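Local structure of probable acetyltransferases (Chromobacterium violaceum, 3PZJ) at residues 44-49 and 80-85; 62-65 and 71-74; 67-72 and 124-129; 158-161 and 166-169; 182-187 and 192-197. The protein probably transfers an acetyl group from acetyl-coenzyme A, as GNAT-family enzymes do, perhaps to the N-terminal serine or alanine of a protein substrate. All blocks are in the same frame, centred on the assembly; numbering follows the deposited sequence. Where two conformers were deposited one is given.

Interaction 1: residues 44-49 and 80-85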
# COMPACT_ATOMS: atom_id res chain seq x y z
N LEU A 44 15.40 11.27 13.04
CA LEU A 44 16.29 11.82 12.09
C LEU A 44 15.95 13.30 12.00
O LEU A 44 14.80 13.71 11.99
CB LEU A 44 16.19 11.06 10.72
CG LEU A 44 17.26 11.49 9.71
CD1 LEU A 44 17.76 10.30 8.85
CD2 LEU A 44 16.61 12.49 8.91
N ASP A 45 16.97 14.10 11.87
CA ASP A 45 16.82 15.54 11.74
C ASP A 45 17.46 15.88 10.38
O ASP A 45 18.61 16.04 10.29
CB ASP A 45 17.49 16.20 12.94
CG ASP A 45 17.39 17.70 12.93
OD1 ASP A 45 17.12 18.31 11.89
OD2 ASP A 45 17.68 18.26 13.96
N ALA A 46 16.68 15.82 9.32
CA ALA A 46 17.21 15.72 7.92
C ALA A 46 18.34 16.72 7.66
O ALA A 46 19.44 16.34 7.24
CB ALA A 46 16.06 15.87 6.86
N PRO A 47 18.10 17.99 7.98
CA PRO A 47 19.16 18.98 7.77
C PRO A 47 20.37 18.92 8.75
O PRO A 47 21.44 19.49 8.41
CB PRO A 47 18.43 20.32 7.86
CG PRO A 47 17.00 20.03 8.12
CD PRO A 47 16.88 18.60 8.54
N ARG A 48 20.19 18.35 9.94
CA ARG A 48 21.35 18.23 10.89
C ARG A 48 22.21 16.97 10.59
O ARG A 48 23.43 17.04 10.55
CB ARG A 48 20.91 18.12 12.33
CG ARG A 48 22.09 17.61 13.25
CD ARG A 48 21.81 17.79 14.76
NE ARG A 48 22.35 16.63 15.50
CZ ARG A 48 21.63 15.70 16.12
NH1 ARG A 48 20.29 15.77 16.12
NH2 ARG A 48 22.24 14.68 16.74
N HIS A 49 21.55 15.81 10.50
CA HIS A 49 22.19 14.49 10.36
C HIS A 49 22.62 14.25 8.91
O HIS A 49 23.46 13.37 8.63
CB HIS A 49 21.17 13.38 10.66
CG HIS A 49 20.90 13.16 12.11
ND1 HIS A 49 21.90 12.90 13.03
CD2 HIS A 49 19.73 13.12 12.80
CE1 HIS A 49 21.35 12.73 14.23
NE2 HIS A 49 20.05 12.90 14.12
N THR A 80 17.85 17.20 0.50
CA THR A 80 16.56 17.49 -0.10
C THR A 80 15.66 16.23 -0.11
O THR A 80 14.54 16.26 0.40
CB THR A 80 16.66 18.05 -1.53
OG1 THR A 80 17.36 19.31 -1.52
CG2 THR A 80 15.28 18.26 -2.12
N TRP A 81 16.23 15.11 -0.59
CA TRP A 81 15.56 13.79 -0.56
C TRP A 81 15.11 13.41 0.83
O TRP A 81 13.97 12.97 1.05
CB TRP A 81 16.46 12.68 -1.20
CG TRP A 81 15.82 11.38 -1.10
CD1 TRP A 81 14.80 10.89 -1.87
CD2 TRP A 81 16.09 10.42 -0.13
NE1 TRP A 81 14.46 9.63 -1.43
CE2 TRP A 81 15.21 9.34 -0.34
CE3 TRP A 81 16.98 10.37 0.94
CZ2 TRP A 81 15.25 8.20 0.43
CZ3 TRP A 81 16.99 9.24 1.74
CH2 TRP A 81 16.12 8.16 1.46
N LEU A 82 15.99 13.59 1.83
CA LEU A 82 15.68 13.19 3.19
C LEU A 82 14.55 13.95 3.69
O LEU A 82 13.61 13.36 4.23
CB LEU A 82 16.81 13.47 4.22
CG LEU A 82 17.84 12.41 4.51
CD1 LEU A 82 18.83 12.98 5.48
CD2 LEU A 82 17.25 11.02 5.02
N ALA A 83 14.62 15.27 3.53
CA ALA A 83 13.60 16.18 4.00
C ALA A 83 12.26 15.89 3.38
O ALA A 83 11.32 15.82 4.12
CB ALA A 83 13.99 17.62 3.72
N LEU A 84 12.16 15.73 2.06
CA LEU A 84 10.88 15.38 1.41
C LEU A 84 10.39 13.96 1.81
O LEU A 84 9.16 13.71 1.91
CB LEU A 84 11.00 15.46 -0.12
CG LEU A 84 11.35 16.81 -0.72
CD1 LEU A 84 11.57 16.78 -2.23
CD2 LEU A 84 10.24 17.81 -0.35
N THR A 85 11.30 13.03 2.07
CA THR A 85 10.84 11.70 2.54
C THR A 85 10.19 11.78 3.97
O THR A 85 9.09 11.25 4.21
CB THR A 85 12.00 10.69 2.55
OG1 THR A 85 12.53 10.57 1.22
CG2 THR A 85 11.58 9.34 3.03
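A46 presses its methyl against the first carbon of L82, CB to CB at 3.6 Å. The same A46 CB lies 3.7 Å from A83 N and also meets the methyl of A83, CB to CB at 4.1 Å; the CA atoms of the two segments come nearest at this alanine pair, 5.3 Å apart. A side chain of one carbon suits both alanines, because it lets the start of one helix sit almost on the backbone of the other. L82 fills the space beside them with its branched end: CD1 passes along the backbone of A46, 3.8 Å from A46 O, while CD2 turns to L44 and stops 3.9 Å from L44 CD1. The two leucines cross at about a right angle. With chi1 at -172°, L44 swings CG away from its own backbone nitrogen and carries both methyls over to those of L82.

The residues 44-49 form the corner between strand 39-43 and helix 46-58, with D45 in the N-cap position, and 80-85 belong to helix 75-87. In the GNAT fold these two helices link strand 39-43 to strand 92-98 and pack on the sheet. L44 and L82 both rest on L93 of strand 92-98, and L44 reaches V95 and F107 as well; branched apolar side chains suit these positions, since they fill the layer between the helices and the sheet.

Behind the contact, T85 turns its hydroxyl back into its own helix. T85 OG1 donates to W81 O at 2.8 Å from above the carbonyl plane, while T85 N reaches the same oxygen from the opposite face.

Interaction 2: residues 62-65 and 71-74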
# COMPACT_ATOMS: atom_id res chain seq x y z
N SER A 62 27.30 1.59 -5.48
CA SER A 62 26.61 0.29 -5.54
C SER A 62 25.61 0.10 -4.40
O SER A 62 24.69 -0.66 -4.54
CB SER A 62 27.62 -0.88 -5.58
OG SER A 62 28.22 -1.06 -4.31
N HIS A 63 25.73 0.89 -3.33
CA HIS A 63 24.79 0.89 -2.23
C HIS A 63 23.31 1.02 -2.68
O HIS A 63 22.42 0.36 -2.15
CB HIS A 63 25.13 2.02 -1.22
CG HIS A 63 24.16 2.08 -0.08
ND1 HIS A 63 24.12 1.14 0.92
CD2 HIS A 63 23.06 2.86 0.09
CE1 HIS A 63 23.09 1.40 1.72
NE2 HIS A 63 22.42 2.43 1.22
N TRP A 64 23.08 1.81 -3.70
CA TRP A 64 21.77 2.20 -4.15
C TRP A 64 21.20 1.23 -5.22
O TRP A 64 20.07 1.38 -5.61
CB TRP A 64 21.82 3.68 -4.66
CG TRP A 64 22.59 4.62 -3.76
CD1 TRP A 64 23.87 5.10 -3.95
CD2 TRP A 64 22.14 5.18 -2.51
NE1 TRP A 64 24.23 5.91 -2.89
CE2 TRP A 64 23.17 5.98 -2.01
CE3 TRP A 64 20.97 5.03 -1.74
CZ2 TRP A 64 23.06 6.64 -0.81
CZ3 TRP A 64 20.87 5.69 -0.59
CH2 TRP A 64 21.90 6.49 -0.12
N GLU A 65 21.95 0.17 -5.58
CA GLU A 65 21.69 -0.64 -6.79
C GLU A 65 20.24 -1.13 -6.85
O GLU A 65 19.63 -1.12 -7.92
CB GLU A 65 22.61 -1.91 -6.83
CG GLU A 65 22.36 -2.78 -8.09
CD GLU A 65 23.35 -3.91 -8.29
OE1 GLU A 65 24.36 -3.98 -7.54
OE2 GLU A 65 23.11 -4.71 -9.22
N PRO A 71 22.14 7.10 -6.56
CA PRO A 71 23.03 7.89 -5.73
C PRO A 71 22.69 9.37 -5.82
O PRO A 71 21.85 9.78 -6.62
CB PRO A 71 24.41 7.56 -6.29
CG PRO A 71 24.17 7.02 -7.68
CD PRO A 71 22.79 6.50 -7.76
N PHE A 72 23.28 10.12 -4.92
CA PHE A 72 23.00 11.55 -4.78
C PHE A 72 24.20 12.37 -5.30
O PHE A 72 25.35 12.07 -4.99
CB PHE A 72 22.63 11.84 -3.35
CG PHE A 72 21.39 11.13 -2.91
CD1 PHE A 72 20.13 11.67 -3.19
CD2 PHE A 72 21.45 9.89 -2.30
CE1 PHE A 72 18.94 10.99 -2.78
CE2 PHE A 72 20.30 9.19 -1.95
CZ PHE A 72 19.05 9.77 -2.17
N GLU A 73 23.94 13.35 -6.15
CA GLU A 73 25.03 14.04 -6.83
C GLU A 73 25.85 14.90 -5.85
O GLU A 73 26.95 15.28 -6.19
CB GLU A 73 24.52 14.93 -7.97
CG GLU A 73 24.04 16.30 -7.52
CD GLU A 73 23.27 17.07 -8.61
OE1 GLU A 73 22.06 17.43 -8.38
OE2 GLU A 73 23.87 17.28 -9.69
N ASP A 74 25.24 15.30 -4.73
CA ASP A 74 25.91 16.06 -3.69
C ASP A 74 25.08 16.10 -2.41
O ASP A 74 23.95 15.68 -2.39
CB ASP A 74 26.23 17.52 -4.15
CG ASP A 74 24.99 18.29 -4.59
OD1 ASP A 74 23.84 18.06 -4.09
OD2 ASP A 74 25.19 19.19 -5.43
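The backbone doubles back between W64 and P71, whose CA atoms stand 6.0 Å apart across a short loop that ends in a cis peptide bond before the proline. W64 spans the gap with its indole, and one face of it receives both residues from 71-74. P71 lies over the pyrrole end: its CA is 3.7 Å from the centroid of the five-membered ring and 24° off the ring normal, a CH-pi contact. The neighbouring P71 CB closes to 3.4 Å from W64 CD1. Proline suits this place because its compact ring can sit close against an aromatic face and because it readily accepts the cis peptide that shapes the turn.

F72 takes the benzene end of the same face. It makes a T-shaped, edge-to-face pair, with planes at 85° and the centroid of its ring 5.1 Å from that of the W64 six-membered ring. The touching edge is F72 CE2, 3.6 Å from W64 CH2. The side chain of F72 has CG opposite its carbonyl carbon (chi1 -63°), which brings the far end of the ring nearer to the indole than its root would suggest. On the other face of the indole, toward the rim, lies H63 CD2 from the preceding residue.

Both segments belong to the connection between helices 46-58 and 75-87. F57 of the first helix meets W64 edge-to-face, F78 and W81 of the second meet F72, and D74 holds the N-cap of that second helix through a hydrogen bond from A77 N to its OD1.

Interaction 3: residues 67-72 and 124-129. With EDO (1,2-ethanediol), chain D.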
# COMPACT_ATOMS: atom_id res chain seq x y z
N LEU A 67 17.67 -0.02 -4.83
CA LEU A 67 16.80 0.93 -4.13
C LEU A 67 16.19 1.92 -5.08
O LEU A 67 16.82 2.24 -6.11
CB LEU A 67 17.64 1.66 -3.12
CG LEU A 67 17.76 1.06 -1.73
CD1 LEU A 67 17.50 -0.44 -1.60
CD2 LEU A 67 19.06 1.46 -1.07
N PRO A 68 15.03 2.51 -4.71
CA PRO A 68 14.41 3.43 -5.66
C PRO A 68 14.95 4.85 -5.64
O PRO A 68 14.36 5.74 -6.22
CB PRO A 68 12.90 3.36 -5.31
CG PRO A 68 12.84 2.79 -3.99
CD PRO A 68 14.15 2.19 -3.59
N TYR A 69 16.09 5.07 -4.98
CA TYR A 69 16.69 6.38 -4.91
C TYR A 69 18.18 6.21 -4.86
O TYR A 69 18.69 5.12 -4.64
CB TYR A 69 16.26 7.12 -3.63
CG TYR A 69 16.19 6.23 -2.41
CD1 TYR A 69 17.27 6.05 -1.56
CD2 TYR A 69 15.00 5.60 -2.08
CE1 TYR A 69 17.18 5.17 -0.47
CE2 TYR A 69 14.89 4.76 -0.98
CZ TYR A 69 15.97 4.57 -0.17
OH TYR A 69 15.82 3.73 0.90
N GLY A 70 18.87 7.32 -4.94
CA GLY A 70 20.31 7.30 -4.97
C GLY A 70 20.87 6.85 -6.33
O GLY A 70 20.17 6.34 -7.20
N PRO A 71 22.14 7.10 -6.56
CA PRO A 71 23.03 7.89 -5.73
C PRO A 71 22.69 9.37 -5.82
O PRO A 71 21.85 9.78 -6.62
CB PRO A 71 24.41 7.56 -6.29
CG PRO A 71 24.17 7.02 -7.68
CD PRO A 71 22.79 6.50 -7.76
N PHE A 72 23.28 10.12 -4.92
CA PHE A 72 23.00 11.55 -4.78
C PHE A 72 24.20 12.37 -5.30
O PHE A 72 25.35 12.07 -4.99
CB PHE A 72 22.63 11.84 -3.35
CG PHE A 72 21.39 11.13 -2.91
CD1 PHE A 72 20.13 11.67 -3.19
CD2 PHE A 72 21.45 9.89 -2.30
CE1 PHE A 72 18.94 10.99 -2.78
CE2 PHE A 72 20.30 9.19 -1.95
CZ PHE A 72 19.05 9.77 -2.17
N HIS A 124 13.44 1.92 4.21
CA HIS A 124 14.53 2.79 4.04
C HIS A 124 15.72 2.31 4.85
O HIS A 124 16.46 3.10 5.46
CB HIS A 124 14.11 4.22 4.48
CG HIS A 124 13.17 4.88 3.53
ND1 HIS A 124 11.92 5.26 3.91
CD2 HIS A 124 13.30 5.25 2.23
CE1 HIS A 124 11.28 5.78 2.88
NE2 HIS A 124 12.08 5.78 1.84
N VAL A 125 16.00 1.00 4.74
CA VAL A 125 17.10 0.42 5.48
C VAL A 125 18.38 0.67 4.72
O VAL A 125 18.60 0.12 3.61
CB VAL A 125 16.92 -1.08 5.70
CG1 VAL A 125 18.17 -1.75 6.42
CG2 VAL A 125 15.58 -1.41 6.35
N ASN A 126 19.16 1.59 5.27
CA ASN A 126 20.40 2.11 4.64
C ASN A 126 21.52 2.02 5.65
O ASN A 126 21.75 2.96 6.48
CB ASN A 126 20.19 3.56 4.24
CG ASN A 126 19.39 3.70 2.98
OD1 ASN A 126 19.97 3.61 1.91
ND2 ASN A 126 18.03 3.76 3.08
N PHE A 127 22.23 0.88 5.62
CA PHE A 127 23.26 0.61 6.62
C PHE A 127 24.63 0.71 5.97
O PHE A 127 24.86 0.12 4.92
CB PHE A 127 23.07 -0.81 7.18
CG PHE A 127 21.88 -0.98 8.11
CD1 PHE A 127 21.09 0.07 8.52
CD2 PHE A 127 21.57 -2.23 8.57
CE1 PHE A 127 20.03 -0.13 9.41
CE2 PHE A 127 20.49 -2.42 9.40
CZ PHE A 127 19.77 -1.36 9.88
N SER A 128 25.54 1.41 6.62
CA SER A 128 26.94 1.55 6.12
C SER A 128 27.57 0.18 6.09
O SER A 128 27.15 -0.71 6.79
CB SER A 128 27.72 2.46 7.06
OG SER A 128 28.00 1.84 8.29
N PRO A 129 28.65 -0.01 5.30
CA PRO A 129 29.26 -1.36 5.31
C PRO A 129 29.73 -1.83 6.73
O PRO A 129 29.54 -2.97 7.12
CB PRO A 129 30.41 -1.22 4.29
CG PRO A 129 29.95 -0.04 3.37
CD PRO A 129 29.19 0.90 4.29
C1 EDO D . 13.29 1.93 0.84
O1 EDO D . 14.68 1.71 0.86
C2 EDO D . 12.59 0.67 1.28
O2 EDO D . 11.49 1.09 2.04
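Y69 and N126 approach from opposite directions, the amide nitrogen near the plane of the phenol at its edge. N126 ND2 donates to Y69 OH at 3.1 Å, nearly straight at 163°, and the oxygen lies in the amide plane. H124 comes up beside the phenol, its CD2 3.2 Å from Y69 OH, with the hydroxyl near the imidazole plane and the two rings set obliquely. L67 completes the shell by placing CD2 3.8 Å from N126 OD1. A tyrosine suits the site because its length lets a hydroxyl cross from the loop to the strand. Its chi1 of 39° sets CG between the backbone nitrogen and the carbonyl carbon, which turns the ring toward the strand.

A 1,2-ethanediol, probably from the crystallisation liquor, lies beside both segments. H124 N donates to its O2 at 3.0 Å, a sound bond, whereas its O1 lies so close to Y69 OH that this distance is doubtful.

H124 has left-handed backbone angles within strand 119-127. This interruption is consistent with the beta bulge that GNAT relatives carry in the strand next to their parallel neighbour, where the sheet splays and acetyl-coenzyme A binds.

The partners are themselves held from further out. N126 ND2 gives its second hydrogen to H124 O at 2.9 Å, from 81° above the carbonyl plane, and N126 OD1 is bonded to H63 NE2, leaving the amide little freedom to turn. The backbone of N126 pairs with F107 of strand 106-114. The ring of Y69 meets that of W81, and K189 NZ ties down the loop by hydrogen bonds to L67 O and Y69 O.

Interaction 4: residues 158-161 and 166-169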
# COMPACT_ATOMS: atom_id res chain seq x y z
N TRP A 158 8.06 -5.94 5.47
CA TRP A 158 9.36 -5.71 4.90
C TRP A 158 9.19 -5.97 3.42
O TRP A 158 8.68 -6.97 3.04
CB TRP A 158 10.41 -6.62 5.51
CG TRP A 158 11.83 -6.48 5.00
CD1 TRP A 158 12.29 -6.77 3.77
CD2 TRP A 158 12.95 -6.06 5.76
NE1 TRP A 158 13.63 -6.54 3.70
CE2 TRP A 158 14.06 -6.10 4.91
CE3 TRP A 158 13.13 -5.65 7.07
CZ2 TRP A 158 15.32 -5.76 5.34
CZ3 TRP A 158 14.38 -5.30 7.47
CH2 TRP A 158 15.45 -5.36 6.62
N ARG A 159 9.59 -5.01 2.61
CA ARG A 159 9.48 -5.12 1.14
C ARG A 159 10.85 -4.90 0.45
O ARG A 159 11.68 -4.12 0.90
CB ARG A 159 8.55 -4.08 0.56
CG ARG A 159 7.14 -4.25 0.92
CD ARG A 159 6.19 -3.24 0.24
NE ARG A 159 4.83 -3.55 0.67
CZ ARG A 159 3.75 -3.44 -0.09
NH1 ARG A 159 2.56 -3.69 0.43
NH2 ARG A 159 3.88 -2.99 -1.31
N CYS A 160 11.07 -5.59 -0.66
CA CYS A 160 12.30 -5.38 -1.45
C CYS A 160 12.16 -5.73 -2.90
O CYS A 160 11.25 -6.38 -3.33
CB CYS A 160 13.50 -6.13 -0.84
SG CYS A 160 13.40 -7.89 -0.94
N ASP A 161 13.06 -5.18 -3.70
CA ASP A 161 13.14 -5.55 -5.11
C ASP A 161 13.48 -6.99 -5.14
O ASP A 161 14.31 -7.48 -4.39
CB ASP A 161 14.18 -4.65 -5.82
CG ASP A 161 14.23 -4.87 -7.33
OD1 ASP A 161 14.43 -6.03 -7.78
OD2 ASP A 161 14.13 -3.83 -8.05
N ALA A 166 20.07 -9.87 -0.84
CA ALA A 166 20.55 -9.69 0.52
C ALA A 166 19.37 -9.21 1.42
O ALA A 166 19.26 -9.59 2.56
CB ALA A 166 21.67 -8.66 0.55
N SER A 167 18.52 -8.35 0.88
CA SER A 167 17.38 -7.86 1.66
C SER A 167 16.36 -8.96 1.94
O SER A 167 15.87 -9.04 3.07
CB SER A 167 16.77 -6.60 1.02
OG SER A 167 15.61 -6.17 1.69
N ALA A 168 16.04 -9.78 0.95
CA ALA A 168 15.18 -10.92 1.13
C ALA A 168 15.70 -11.88 2.20
O ALA A 168 14.96 -12.36 3.05
CB ALA A 168 14.97 -11.64 -0.20
N ALA A 169 17.00 -12.06 2.25
CA ALA A 169 17.59 -13.05 3.17
C ALA A 169 17.61 -12.44 4.55
O ALA A 169 17.34 -13.12 5.56
CB ALA A 169 19.02 -13.45 2.70
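The indole of W158 meets S167 at its edge: S167 OG lies close to the ring plane, just 12° out of it, facing the pyrrole N-H. The contact packs the helix of a beta-alpha unit of the GNAT fold against its strand. W158 NE1 donates to the serine hydroxyl at 2.8 Å with an angle of 153°, which satisfies the N-H of a buried indole. The benzene side of the ring also runs past the serine, W158 CZ2 lying 3.7 Å from S167 OG. Farther round, the ring of F176 meets the indole at an inclined angle, and W158 CH2 touches V125 of the adjacent strand.

Strand 155-161 runs parallel to 119-127 and is followed after a short loop by helix 165-174, which folds back onto it. W158 and C160, two residues apart on the strand, both turn to this helix, while R159 between them points away and forms a salt bridge with E157.

S167 suits the helix position facing the strand because its short side chain has little bulk and yet supplies an acceptor. It extends OG opposite its backbone nitrogen (chi1 175°), toward the strand. S167 N in turn is bonded to N164 OD1, which helps set the first turn. The backbone of C160 pairs with H196 in the sheet, and its small side chain points to the helix: C160 CB is 3.3 Å from S167 OG. Beyond it the sulfur reaches the next helix residue, C160 SG standing 3.8 Å from A168 N and 4.1 Å from A168 CB.

Interaction 5: residues 182-187 and 192-197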
# COMPACT_ATOMS: atom_id res chain seq x y z
N LEU A 182 4.71 -8.97 -5.81
CA LEU A 182 3.95 -8.04 -6.60
C LEU A 182 4.71 -7.80 -7.92
O LEU A 182 5.71 -7.05 -7.97
CB LEU A 182 3.74 -6.75 -5.82
CG LEU A 182 2.58 -6.64 -4.83
CD1 LEU A 182 2.15 -7.98 -4.24
CD2 LEU A 182 2.85 -5.53 -3.77
N ARG A 183 4.22 -8.43 -9.00
CA ARG A 183 4.90 -8.39 -10.23
C ARG A 183 4.68 -7.05 -10.95
O ARG A 183 3.57 -6.58 -11.02
CB ARG A 183 4.40 -9.53 -11.12
CG ARG A 183 4.40 -10.96 -10.44
CD ARG A 183 3.60 -11.93 -11.32
NE ARG A 183 2.23 -11.41 -11.45
CZ ARG A 183 1.40 -11.74 -12.42
NH1 ARG A 183 1.77 -12.62 -13.35
NH2 ARG A 183 0.17 -11.22 -12.45
N GLN A 184 5.73 -6.55 -11.60
CA GLN A 184 5.70 -5.23 -12.28
C GLN A 184 5.05 -4.15 -11.38
O GLN A 184 4.28 -3.30 -11.86
CB GLN A 184 4.98 -5.29 -13.65
CG GLN A 184 5.58 -6.39 -14.52
CD GLN A 184 5.09 -6.40 -15.97
OE1 GLN A 184 4.13 -5.71 -16.34
NE2 GLN A 184 5.72 -7.23 -16.76
N ALA A 185 5.48 -4.13 -10.13
CA ALA A 185 4.92 -3.20 -9.15
C ALA A 185 5.41 -1.80 -9.42
O ALA A 185 4.64 -0.80 -9.27
CB ALA A 185 5.34 -3.66 -7.74
N MSE A 186 6.68 -1.69 -9.82
CA MSE A 186 7.29 -0.39 -10.09
C MSE A 186 8.20 -0.34 -11.34
O MSE A 186 8.64 -1.34 -11.85
CB MSE A 186 8.13 0.04 -8.85
CG MSE A 186 7.37 0.25 -7.61
SE MSE A 186 8.44 0.32 -5.90
CE MSE A 186 9.27 1.99 -6.38
N VAL A 187 8.46 0.87 -11.81
CA VAL A 187 9.54 1.10 -12.74
C VAL A 187 10.58 1.90 -11.99
O VAL A 187 10.32 3.05 -11.57
CB VAL A 187 9.02 1.85 -13.98
CG1 VAL A 187 10.19 2.26 -14.93
CG2 VAL A 187 8.06 0.95 -14.72
N ASN A 192 12.16 -2.74 -14.80
CA ASN A 192 11.12 -3.36 -14.04
C ASN A 192 11.57 -3.66 -12.61
O ASN A 192 12.73 -4.03 -12.34
CB ASN A 192 10.72 -4.67 -14.70
CG ASN A 192 9.63 -5.34 -13.94
OD1 ASN A 192 8.50 -4.89 -14.03
ND2 ASN A 192 9.93 -6.44 -13.21
N ARG A 193 10.63 -3.53 -11.69
CA ARG A 193 10.78 -4.03 -10.33
C ARG A 193 9.58 -4.85 -9.95
O ARG A 193 8.49 -4.40 -10.09
CB ARG A 193 10.90 -2.91 -9.32
CG ARG A 193 10.68 -3.40 -7.92
CD ARG A 193 11.32 -2.54 -6.86
NE ARG A 193 10.69 -2.74 -5.58
CZ ARG A 193 11.04 -2.19 -4.43
NH1 ARG A 193 10.36 -2.49 -3.37
NH2 ARG A 193 12.03 -1.36 -4.33
N ASP A 194 9.81 -6.07 -9.52
CA ASP A 194 8.83 -6.88 -8.85
C ASP A 194 9.19 -6.78 -7.40
O ASP A 194 10.38 -6.90 -6.99
CB ASP A 194 8.97 -8.39 -9.22
CG ASP A 194 8.82 -8.68 -10.72
OD1 ASP A 194 8.16 -7.98 -11.49
OD2 ASP A 194 9.34 -9.68 -11.12
N THR A 195 8.20 -6.63 -6.56
CA THR A 195 8.42 -6.46 -5.15
C THR A 195 8.07 -7.68 -4.32
O THR A 195 6.98 -8.09 -4.34
CB THR A 195 7.58 -5.31 -4.63
OG1 THR A 195 8.03 -4.11 -5.21
CG2 THR A 195 7.69 -5.25 -3.12
N HIS A 196 9.00 -8.19 -3.55
CA HIS A 196 8.68 -9.21 -2.57
C HIS A 196 8.09 -8.56 -1.32
O HIS A 196 8.66 -7.53 -0.81
CB HIS A 196 9.96 -9.96 -2.11
CG HIS A 196 10.62 -10.84 -3.14
ND1 HIS A 196 9.94 -11.51 -4.14
CD2 HIS A 196 11.92 -11.23 -3.25
CE1 HIS A 196 10.80 -12.25 -4.83
NE2 HIS A 196 12.01 -12.08 -4.32
N VAL A 197 7.01 -9.15 -0.79
CA VAL A 197 6.39 -8.70 0.46
C VAL A 197 6.53 -9.76 1.51
O VAL A 197 6.19 -10.95 1.29
CB VAL A 197 4.90 -8.32 0.27
CG1 VAL A 197 4.29 -7.83 1.63
CG2 VAL A 197 4.73 -7.27 -0.82
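D194 OD1 is gripped from opposite faces of its carboxylate plane by Q184 N, at 2.8 Å and almost straight, and by N192 ND2, at 2.9 Å. An aspartate suits the place because strands 177-188 and 191-201 form a beta hairpin whose first strand turns a corner at R183 and Q184; there the carboxylate takes a backbone N-H that has left the ladder. The corner is followed by a classic beta bulge: A185 and M186 both face R193, M186 N donating to R193 O at 3.3 Å and A185 N only weakly. Regular antiparallel pairing holds on the far side, where L182 and T195 exchange two bonds, L182 N to T195 O being 2.8 Å, and L182 CD2 packs on V197 CG2.

The second subunit meets this region. R183 forms salt bridges with E179 and E204 of that subunit and a hydrogen bond with its S199, while N192 OD1 accepts from its R154.

M186, a selenomethionine, and R193 run side by side on one face. The arginine is extended from CG to NE, and the bend of M186 at chi3 (68°) turns its terminal methyl away from the guanidinium, leaving the selenium to face it. T195 OG1 holds the guanidinium from its edge, receiving R193 NE at 3.0 Å in plane; over one face, toward its rim, sits the selenium, M186 SE 3.8 Å from R193 NE.

How the interactions relate
Interactions 1, 2 and 3 cluster round helices 46-58 and 75-87 and the loop between them, with strand 119-127. Interaction 2 is nested in the loop closed by interaction 1, and their centres lie 16 Å apart; interaction 3 shares P71 and F72 with interaction 2, 7 Å away, and carries that loop to strand 119-127. Interactions 4 and 5 follow in series, 12 Å apart, joined by C160 O and H196 N on neighbouring strands of the same sheet. V125 and W158 connect interaction 3 to interaction 4, while P68 touches M186 of interaction 5, about 18 Å between centres. The 67-72 loop thus reaches both strand 119-127 and the hairpin of interaction 5, which extends to the second subunit.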